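Local coordinates for protein coronin (Toxoplasma gondii, PDB 4OZU) that probably binds actin filaments and contributes to host-cell invasion and egress by the parasite, its WD40 propeller domain being the part described here, at residues P365-S373 against N384-V392; A98-Q108 against P122-V133. All coordinates share one frame; numbering follows the deposited sequence. Where two conformers were deposited one is given.

In the fold
Both contacts are antiparallel pairings set well off the centre of the WD40 propeller, with centres about 29 Å apart and no touch between them. Contact 2 is partly buried and belongs to a blade: it joins strand 104-108 to the blade's outermost strand, 124-126, then meets the chain on its way into the next blade. Packing there is mainly aliphatic, with an Arg105-Asp101 salt bridge inside segment 98-108. Contact 1 is a surface contact between strands 367-368 and 389-390, a two-stranded sheet separate from the blades. Having few apolar groups, it relies on arginines, carboxylates, backbone carbonyls and bridging waters. Contact 2 thus builds the propeller, whereas contact 1 closes a helix-containing loop that lies upon it.

Contact 1: residues P365-S373 against N384-V392; sequences PPAPDVEPS and NKAIRRRSV
A short two-stranded antiparallel sheet pairs Ala367 with Arg390 and Pro368 with Arg389. Ala367 and Arg390 exchange two backbone hydrogen bonds, N of Arg390 to O of Ala367 at 2.8 Å and N of Ala367 to O of Arg390 at 2.9 Å. Past the non-hydrogen-bonded pair Pro368-Arg389, Asp369 N gives an almost straight bond (174°) to Arg388 O, which also takes a water held by Asp369 O. Arg389 reaches back along the other strand: its extended chain brings NH1 to Pro366 O at 3.1 Å, 17° out of the guanidinium plane, while NH2 is salt-bridged to Glu277. Ile387 CD1 sits over one face of this guanidinium, toward its rim, and also touches Pro368 CB at 3.8 Å. Pro368 packs in turn on Glu277 and Thr278, and Ala367 on Lys322, so the strand pair lies against loops of the propeller, consistent with the C-terminal extension of other coronins. Toward solvent the contact becomes ionic. Asp369 swings CG away from its backbone N (chi1 -154°), which sets its carboxylate against Arg390 CB and forms a long salt bridge, OD2 to NE at 3.5 Å, the two flat groups nearly perpendicular. A water bridges this corner, donating to Asp369 OD2 and Glu371 OE2 and accepting from Arg390 NH2. The other oxygen of Glu371, OE1, receives Arg388 NH1 at 3.0 Å in a salt bridge on its anti side. Pro372 O lies above one face of that same guanidinium, so Arg388 has an oxygen near its edge and another over its plane. Farther along, where the strands have ended, Ser373 OG hydrogen-bonds Lys385 O at 2.8 Å, approaching from above the carbonyl plane.

Contact 2: residues A98-Q108 against P122-V133; sequences ACEDTIVRIWQ and PIATLTGALKKV
Ile106 meets Ile123, Ala124 and Leu126, the last two on its own face of the sheet. Its CB rests against CB of Ala124 at 3.9 Å, and CG1 comes slightly closer to the same methyl. The CG2 branch, anti to the backbone N, turns instead to Ile123 CG1 at 3.9 Å. At the tip, CD1 reaches Leu126 CD1 at 4.2 Å. Both Ile123 and Ala124 face Ile106 because the edge strand of this WD40 blade carries a classic beta bulge: Ile106 O takes Ile123 N at 2.8 Å and, weakly, Ala124 N. Beyond it the pairing is regular, with Leu126 N bonded to Val104 O at 2.8 Å. Val133, entering the next blade, touches Ala98 CB and Val104 CG2 with CG1. On the opposite face Pro122 CG sits over the six-membered ring of Trp107, a CH-pi contact 3.9 Å from the centroid. Trp107 NE1 hydrogen-bonds to Thr97 OG1 and its ring meets His78, consistent with the structural tetrad of WD repeats. Nearby, Arg105 clasps Asp101 end-on, NH1 to OD1 and NH2 to OD2, while Ile103 CG2 lies over the centre of the guanidinium and touches Thr125 CG2 at 3.6 Å.

Contact 1: residues P365-S373 against N384-V392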
loop_
_atom_site.group_PDB
_atom_site.type_symbol
_atom_site.label_atom_id
_atom_site.label_comp_id
_atom_site.label_asym_id
_atom_site.label_seq_id
_atom_site.Cartn_x
_atom_site.Cartn_y
_atom_site.Cartn_z
ATOM N N PRO A 365 0.860 14.118 14.156
ATOM C CA PRO A 365 2.212 13.817 14.631
ATOM C C PRO A 365 3.207 13.867 13.479
ATOM O O PRO A 365 2.790 13.911 12.319
ATOM C CB PRO A 365 2.093 12.398 15.191
ATOM C CG PRO A 365 0.618 12.143 15.345
ATOM C CD PRO A 365 -0.048 12.968 14.295
ATOM N N PRO A 366 4.509 13.844 13.789
ATOM C CA PRO A 366 5.538 13.831 12.744
ATOM C C PRO A 366 5.308 12.693 11.749
ATOM O O PRO A 366 5.231 11.526 12.136
ATOM C CB PRO A 366 6.832 13.640 13.532
ATOM C CG PRO A 366 6.520 14.173 14.899
ATOM C CD PRO A 366 5.092 13.816 15.141
ATOM N N ALA A 367 5.171 13.054 10.478
ATOM C CA ALA A 367 4.793 12.108 9.435
ATOM C C ALA A 367 6.029 11.547 8.752
ATOM O O ALA A 367 7.068 12.203 8.736
ATOM C CB ALA A 367 3.903 12.783 8.426
ATOM N N PRO A 368 5.925 10.333 8.188
ATOM C CA PRO A 368 7.067 9.818 7.426
ATOM C C PRO A 368 7.515 10.809 6.365
ATOM O O PRO A 368 6.684 11.266 5.578
ATOM C CB PRO A 368 6.522 8.534 6.789
ATOM C CG PRO A 368 5.412 8.104 7.695
ATOM C CD PRO A 368 4.799 9.381 8.214
ATOM N N ASP A 369 8.801 11.147 6.365
ATOM C CA ASP A 369 9.343 12.102 5.408
ATOM C C ASP A 369 9.811 11.430 4.126
ATOM O O ASP A 369 9.936 10.211 4.061
ATOM C CB ASP A 369 10.507 12.867 6.027
ATOM C CG ASP A 369 10.710 14.246 5.402
ATOM O OD1 ASP A 369 9.977 14.606 4.448
ATOM O OD2 ASP A 369 11.613 14.971 5.868
ATOM N N VAL A 370 10.081 12.243 3.114
ATOM C CA VAL A 370 10.542 11.738 1.826
ATOM C C VAL A 370 12.072 11.692 1.786
ATOM O O VAL A 370 12.685 11.966 0.755
ATOM C CB VAL A 370 9.997 12.601 0.665
ATOM C CG1 VAL A 370 8.479 12.461 0.583
ATOM C CG2 VAL A 370 10.393 14.071 0.825
ATOM N N GLU A 371 12.668 11.341 2.925
ATOM C CA GLU A 371 14.115 11.157 3.049
ATOM C C GLU A 371 14.399 9.776 3.613
ATOM O O GLU A 371 13.868 9.429 4.666
ATOM C CB GLU A 371 14.742 12.196 3.980
ATOM C CG GLU A 371 14.746 13.612 3.502
ATOM C CD GLU A 371 15.347 14.536 4.541
ATOM O OE1 GLU A 371 16.127 14.053 5.390
ATOM O OE2 GLU A 371 15.029 15.738 4.522
ATOM N N PRO A 372 15.246 8.979 2.941
ATOM C CA PRO A 372 15.588 7.689 3.552
ATOM C C PRO A 372 16.404 7.834 4.835
ATOM O O PRO A 372 17.280 8.689 4.886
ATOM C CB PRO A 372 16.431 6.988 2.476
ATOM C CG PRO A 372 16.343 7.837 1.250
ATOM C CD PRO A 372 15.939 9.200 1.661
ATOM N N SER A 373 16.149 6.999 5.841
ATOM C CA SER A 373 16.930 7.080 7.074
ATOM C C SER A 373 18.281 6.394 6.905
ATOM O O SER A 373 19.238 6.711 7.615
ATOM C CB SER A 373 16.180 6.459 8.256
ATOM O OG SER A 373 16.118 5.050 8.148
ATOM N N ASN A 384 19.729 -0.210 11.766
ATOM C CA ASN A 384 18.279 -0.057 11.795
ATOM C C ASN A 384 17.906 1.315 12.331
ATOM O O ASN A 384 17.391 1.440 13.441
ATOM C CB ASN A 384 17.618 -1.141 12.643
ATOM C CG ASN A 384 17.827 -2.528 12.080
ATOM O OD1 ASN A 384 17.297 -2.870 11.023
ATOM N ND2 ASN A 384 18.606 -3.335 12.782
ATOM N N LYS A 385 18.180 2.344 11.538
ATOM C CA LYS A 385 17.793 3.703 11.893
ATOM C C LYS A 385 16.310 3.903 11.603
ATOM O O LYS A 385 15.842 3.612 10.500
ATOM C CB LYS A 385 18.631 4.724 11.117
ATOM C CG LYS A 385 20.142 4.532 11.225
ATOM C CD LYS A 385 20.671 4.907 12.600
ATOM C CE LYS A 385 22.195 4.873 12.638
ATOM N NZ LYS A 385 22.748 3.513 12.385
ATOM N N ALA A 386 15.576 4.411 12.591
ATOM C CA ALA A 386 14.142 4.649 12.441
ATOM C C ALA A 386 13.877 5.613 11.290
ATOM O O ALA A 386 14.717 6.467 10.995
ATOM C CB ALA A 386 13.560 5.198 13.737
ATOM N N ILE A 387 12.726 5.472 10.634
ATOM C CA ILE A 387 12.416 6.323 9.490
ATOM C C ILE A 387 12.464 7.793 9.886
ATOM O O ILE A 387 12.209 8.168 11.040
ATOM C CB ILE A 387 11.034 6.018 8.866
ATOM C CG1 ILE A 387 9.907 6.144 9.897
ATOM C CG2 ILE A 387 11.031 4.638 8.229
ATOM C CD1 ILE A 387 8.553 6.419 9.254
ATOM N N ARG A 388 12.829 8.623 8.923
ATOM C CA ARG A 388 12.867 10.044 9.154
ATOM C C ARG A 388 11.458 10.604 9.071
ATOM O O ARG A 388 10.632 10.133 8.281
ATOM C CB ARG A 388 13.802 10.717 8.154
ATOM C CG ARG A 388 15.265 10.420 8.444
ATOM C CD ARG A 388 16.187 11.157 7.513
ATOM N NE ARG A 388 17.589 10.825 7.761
ATOM C CZ ARG A 388 18.598 11.272 7.022
ATOM N NH1 ARG A 388 18.366 12.076 5.992
ATOM N NH2 ARG A 388 19.843 10.919 7.310
ATOM N N ARG A 389 11.200 11.608 9.903
ATOM C CA ARG A 389 9.881 12.200 10.039
ATOM C C ARG A 389 9.914 13.714 9.911
ATOM O O ARG A 389 10.924 14.361 10.198
ATOM C CB ARG A 389 9.271 11.823 11.388
ATOM C CG ARG A 389 9.075 10.348 11.565
ATOM C CD ARG A 389 8.471 10.003 12.914
ATOM N NE ARG A 389 8.266 8.562 12.987
ATOM C CZ ARG A 389 7.206 7.927 12.497
ATOM N NH1 ARG A 389 6.214 8.605 11.922
ATOM N NH2 ARG A 389 7.135 6.607 12.596
ATOM N N ARG A 390 8.787 14.271 9.487
ATOM C CA ARG A 390 8.643 15.712 9.350
ATOM C C ARG A 390 7.327 16.141 9.958
ATOM O O ARG A 390 6.277 15.578 9.645
ATOM C CB ARG A 390 8.703 16.137 7.882
ATOM C CG ARG A 390 8.556 17.640 7.665
ATOM C CD ARG A 390 8.528 17.998 6.187
ATOM N NE ARG A 390 9.850 17.927 5.566
ATOM C CZ ARG A 390 10.746 18.912 5.589
ATOM N NH1 ARG A 390 10.477 20.054 6.213
ATOM N NH2 ARG A 390 11.919 18.756 4.990
ATOM N N SER A 391 7.383 17.122 10.855
ATOM C CA SER A 391 6.177 17.755 11.366
ATOM C C SER A 391 5.708 18.788 10.353
ATOM O O SER A 391 6.324 19.839 10.187
ATOM C CB SER A 391 6.421 18.404 12.728
ATOM O OG SER A 391 6.272 17.459 13.776
ATOM N N VAL A 392 4.622 18.460 9.665
ATOM C CA VAL A 392 4.076 19.303 8.615
ATOM C C VAL A 392 3.073 20.262 9.210
ATOM O O VAL A 392 2.295 19.886 10.086
ATOM C CB VAL A 392 3.379 18.459 7.523
ATOM C CG1 VAL A 392 2.910 19.335 6.374
ATOM C CG2 VAL A 392 4.306 17.384 7.018
HETATM O O HOH W 1 3.030 16.375 10.728
HETATM O O HOH W 2 10.467 8.254 6.016
HETATM O O HOH W 3 12.543 16.293 3.596
HETATM O O HOH W 4 13.184 14.398 7.799
HETATM O O HOH W 5 13.076 7.398 6.235
#

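Contact 2: residues A98-Q108 against P122-V133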
loop_
_atom_site.group_PDB
_atom_site.type_symbol
_atom_site.label_atom_id
_atom_site.label_comp_id
_atom_site.label_asym_id
_atom_site.label_seq_id
_atom_site.Cartn_x
_atom_site.Cartn_y
_atom_site.Cartn_z
ATOM N N ALA A 98 5.100 -4.070 -11.306
ATOM C CA ALA A 98 5.233 -5.506 -11.471
ATOM C C ALA A 98 4.331 -5.935 -12.613
ATOM O O ALA A 98 3.202 -5.474 -12.714
ATOM C CB ALA A 98 4.861 -6.237 -10.198
ATOM N N CYS A 99 4.818 -6.834 -13.461
ATOM C CA CYS A 99 4.107 -7.181 -14.683
ATOM C C CYS A 99 3.926 -8.691 -14.842
ATOM O O CYS A 99 4.739 -9.491 -14.357
ATOM C CB CYS A 99 4.860 -6.617 -15.884
ATOM S SG CYS A 99 4.013 -6.795 -17.454
ATOM N N GLU A 100 2.848 -9.071 -15.520
ATOM C CA GLU A 100 2.576 -10.474 -15.802
ATOM C C GLU A 100 3.671 -11.102 -16.647
ATOM O O GLU A 100 3.776 -12.325 -16.698
ATOM C CB GLU A 100 1.233 -10.640 -16.517
ATOM C CG GLU A 100 0.042 -10.801 -15.587
ATOM C CD GLU A 100 -1.185 -11.350 -16.296
ATOM O OE1 GLU A 100 -1.231 -11.295 -17.545
ATOM O OE2 GLU A 100 -2.101 -11.842 -15.605
ATOM N N ASP A 101 4.484 -10.285 -17.316
ATOM C CA ASP A 101 5.552 -10.837 -18.157
ATOM C C ASP A 101 6.815 -11.141 -17.337
ATOM O O ASP A 101 7.874 -11.415 -17.901
ATOM C CB ASP A 101 5.878 -9.895 -19.328
ATOM C CG ASP A 101 6.373 -8.526 -18.888
ATOM O OD1 ASP A 101 6.723 -8.341 -17.700
ATOM O OD2 ASP A 101 6.421 -7.625 -19.758
ATOM N N THR A 102 6.669 -11.100 -16.010
ATOM C CA THR A 102 7.684 -11.519 -15.029
ATOM C C THR A 102 8.738 -10.457 -14.729
ATOM O O THR A 102 9.632 -10.689 -13.913
ATOM C CB THR A 102 8.440 -12.817 -15.461
ATOM O OG1 THR A 102 9.412 -12.526 -16.477
ATOM C CG2 THR A 102 7.469 -13.895 -15.949
ATOM N N ILE A 103 8.608 -9.282 -15.338
ATOM C CA ILE A 103 9.600 -8.226 -15.187
ATOM C C ILE A 103 9.120 -7.123 -14.241
ATOM O O ILE A 103 7.976 -6.669 -14.326
ATOM C CB ILE A 103 9.955 -7.623 -16.565
ATOM C CG1 ILE A 103 10.602 -8.703 -17.438
ATOM C CG2 ILE A 103 10.895 -6.426 -16.417
ATOM C CD1 ILE A 103 10.766 -8.322 -18.900
ATOM N N VAL A 104 9.999 -6.712 -13.329
ATOM C CA VAL A 104 9.767 -5.525 -12.518
ATOM C C VAL A 104 10.518 -4.372 -13.168
ATOM O O VAL A 104 11.706 -4.484 -13.458
ATOM C CB VAL A 104 10.227 -5.707 -11.050
ATOM C CG1 VAL A 104 9.999 -4.426 -10.251
ATOM C CG2 VAL A 104 9.485 -6.860 -10.401
ATOM N N ARG A 105 9.807 -3.272 -13.411
ATOM C CA ARG A 105 10.367 -2.116 -14.099
ATOM C C ARG A 105 10.388 -0.906 -13.177
ATOM O O ARG A 105 9.399 -0.616 -12.514
ATOM C CB ARG A 105 9.552 -1.803 -15.357
ATOM C CG ARG A 105 9.657 -2.877 -16.428
ATOM C CD ARG A 105 8.699 -2.626 -17.586
ATOM N NE ARG A 105 8.891 -3.593 -18.669
ATOM C CZ ARG A 105 8.332 -4.800 -18.717
ATOM N NH1 ARG A 105 7.535 -5.215 -17.742
ATOM N NH2 ARG A 105 8.566 -5.603 -19.754
ATOM N N ILE A 106 11.527 -0.222 -13.130
ATOM C CA ILE A 106 11.657 1.023 -12.379
ATOM C C ILE A 106 11.584 2.171 -13.373
ATOM O O ILE A 106 12.297 2.184 -14.375
ATOM C CB ILE A 106 12.980 1.106 -11.581
ATOM C CG1 ILE A 106 13.244 -0.192 -10.805
ATOM C CG2 ILE A 106 12.950 2.293 -10.632
ATOM C CD1 ILE A 106 12.125 -0.614 -9.890
ATOM N N TRP A 107 10.713 3.129 -13.088
ATOM C CA TRP A 107 10.445 4.235 -13.992
ATOM C C TRP A 107 10.864 5.567 -13.386
ATOM O O TRP A 107 10.751 5.760 -12.179
ATOM C CB TRP A 107 8.959 4.284 -14.325
ATOM C CG TRP A 107 8.439 3.045 -14.952
ATOM C CD1 TRP A 107 7.749 2.045 -14.337
ATOM C CD2 TRP A 107 8.546 2.672 -16.332
ATOM N NE1 TRP A 107 7.418 1.072 -15.247
ATOM C CE2 TRP A 107 7.898 1.431 -16.478
ATOM C CE3 TRP A 107 9.128 3.266 -17.455
ATOM C CZ2 TRP A 107 7.817 0.773 -17.700
ATOM C CZ3 TRP A 107 9.045 2.613 -18.668
ATOM C CH2 TRP A 107 8.394 1.378 -18.781
ATOM N N GLN A 108 11.333 6.479 -14.234
ATOM C CA GLN A 108 11.624 7.848 -13.821
ATOM C C GLN A 108 10.856 8.841 -14.682
ATOM O O GLN A 108 11.154 9.015 -15.868
ATOM C CB GLN A 108 13.119 8.139 -13.901
ATOM C CG GLN A 108 13.502 9.492 -13.319
ATOM C CD GLN A 108 15.000 9.688 -13.234
ATOM O OE1 GLN A 108 15.759 9.112 -14.012
ATOM N NE2 GLN A 108 15.434 10.501 -12.280
ATOM N N PRO A 122 12.312 1.882 -19.048
ATOM C CA PRO A 122 12.586 2.004 -17.612
ATOM C C PRO A 122 14.034 2.386 -17.343
ATOM O O PRO A 122 14.891 2.122 -18.188
ATOM C CB PRO A 122 12.300 0.599 -17.063
ATOM C CG PRO A 122 11.643 -0.158 -18.160
ATOM C CD PRO A 122 12.049 0.489 -19.442
ATOM N N ILE A 123 14.307 2.990 -16.192
ATOM C CA ILE A 123 15.686 3.289 -15.811
ATOM C C ILE A 123 16.369 2.037 -15.258
ATOM O O ILE A 123 17.596 1.952 -15.208
ATOM C CB ILE A 123 15.765 4.428 -14.768
ATOM C CG1 ILE A 123 14.998 4.062 -13.492
ATOM C CG2 ILE A 123 15.238 5.724 -15.372
ATOM C CD1 ILE A 123 15.259 5.009 -12.345
ATOM N N ALA A 124 15.561 1.069 -14.843
ATOM C CA ALA A 124 16.066 -0.231 -14.414
ATOM C C ALA A 124 15.040 -1.307 -14.755
ATOM O O ALA A 124 13.839 -1.131 -14.527
ATOM C CB ALA A 124 16.378 -0.233 -12.912
ATOM N N THR A 125 15.532 -2.402 -15.328
ATOM C CA THR A 125 14.706 -3.539 -15.705
ATOM C C THR A 125 15.179 -4.748 -14.898
ATOM O O THR A 125 16.279 -5.250 -15.117
ATOM C CB THR A 125 14.788 -3.821 -17.219
ATOM O OG1 THR A 125 14.322 -2.673 -17.940
ATOM C CG2 THR A 125 13.941 -5.022 -17.598
ATOM N N LEU A 126 14.346 -5.191 -13.960
ATOM C CA LEU A 126 14.723 -6.232 -13.002
ATOM C C LEU A 126 14.150 -7.577 -13.422
ATOM O O LEU A 126 12.952 -7.823 -13.286
ATOM C CB LEU A 126 14.241 -5.859 -11.597
ATOM C CG LEU A 126 14.522 -4.426 -11.151
ATOM C CD1 LEU A 126 14.111 -4.254 -9.704
ATOM C CD2 LEU A 126 15.988 -4.059 -11.344
ATOM N N THR A 127 15.025 -8.441 -13.934
ATOM C CA THR A 127 14.621 -9.698 -14.561
ATOM C C THR A 127 14.993 -10.894 -13.693
ATOM O O THR A 127 15.858 -10.787 -12.819
ATOM C CB THR A 127 15.278 -9.864 -15.939
ATOM O OG1 THR A 127 16.704 -9.888 -15.792
ATOM C CG2 THR A 127 14.889 -8.724 -16.872
ATOM N N GLY A 128 14.336 -12.028 -13.932
ATOM C CA GLY A 128 14.710 -13.278 -13.291
ATOM C C GLY A 128 13.550 -14.093 -12.747
ATOM O O GLY A 128 13.657 -15.315 -12.623
ATOM N N ALA A 129 12.449 -13.425 -12.414
ATOM C CA ALA A 129 11.265 -14.110 -11.910
ATOM C C ALA A 129 10.761 -15.073 -12.967
ATOM O O ALA A 129 10.756 -14.742 -14.154
ATOM C CB ALA A 129 10.187 -13.107 -11.529
ATOM N N LEU A 130 10.346 -16.264 -12.543
ATOM C CA LEU A 130 9.962 -17.320 -13.481
ATOM C C LEU A 130 8.480 -17.288 -13.849
ATOM O O LEU A 130 8.082 -17.872 -14.851
ATOM C CB LEU A 130 10.316 -18.696 -12.908
ATOM C CG LEU A 130 11.797 -18.955 -12.628
ATOM C CD1 LEU A 130 12.003 -20.389 -12.181
ATOM C CD2 LEU A 130 12.663 -18.655 -13.844
ATOM N N LYS A 131 7.664 -16.618 -13.039
ATOM C CA LYS A 131 6.245 -16.470 -13.344
ATOM C C LYS A 131 5.825 -15.030 -13.080
ATOM O O LYS A 131 6.652 -14.191 -12.714
ATOM C CB LYS A 131 5.400 -17.451 -12.523
ATOM C CG LYS A 131 5.637 -18.921 -12.863
ATOM C CD LYS A 131 5.114 -19.243 -14.254
ATOM C CE LYS A 131 5.331 -20.697 -14.624
ATOM N NZ LYS A 131 4.765 -21.002 -15.965
ATOM N N LYS A 132 4.550 -14.728 -13.301
ATOM C CA LYS A 132 4.081 -13.358 -13.152
ATOM C C LYS A 132 4.409 -12.815 -11.769
ATOM O O LYS A 132 4.328 -13.527 -10.764
ATOM C CB LYS A 132 2.579 -13.263 -13.416
ATOM C CG LYS A 132 1.697 -14.112 -12.527
ATOM C CD LYS A 132 0.241 -13.994 -12.971
ATOM C CE LYS A 132 -0.689 -14.843 -12.125
ATOM N NZ LYS A 132 -2.065 -14.869 -12.691
ATOM N N VAL A 133 4.809 -11.550 -11.740
ATOM C CA VAL A 133 5.143 -10.882 -10.495
ATOM C C VAL A 133 3.918 -10.122 -10.014
ATOM O O VAL A 133 3.279 -9.404 -10.787
ATOM C CB VAL A 133 6.341 -9.948 -10.666
ATOM C CG1 VAL A 133 6.608 -9.178 -9.385
ATOM C CG2 VAL A 133 7.572 -10.764 -11.054
HETATM O O HOH W 6 11.749 -10.212 -12.276
HETATM O O HOH W 7 12.128 -11.664 -15.832
#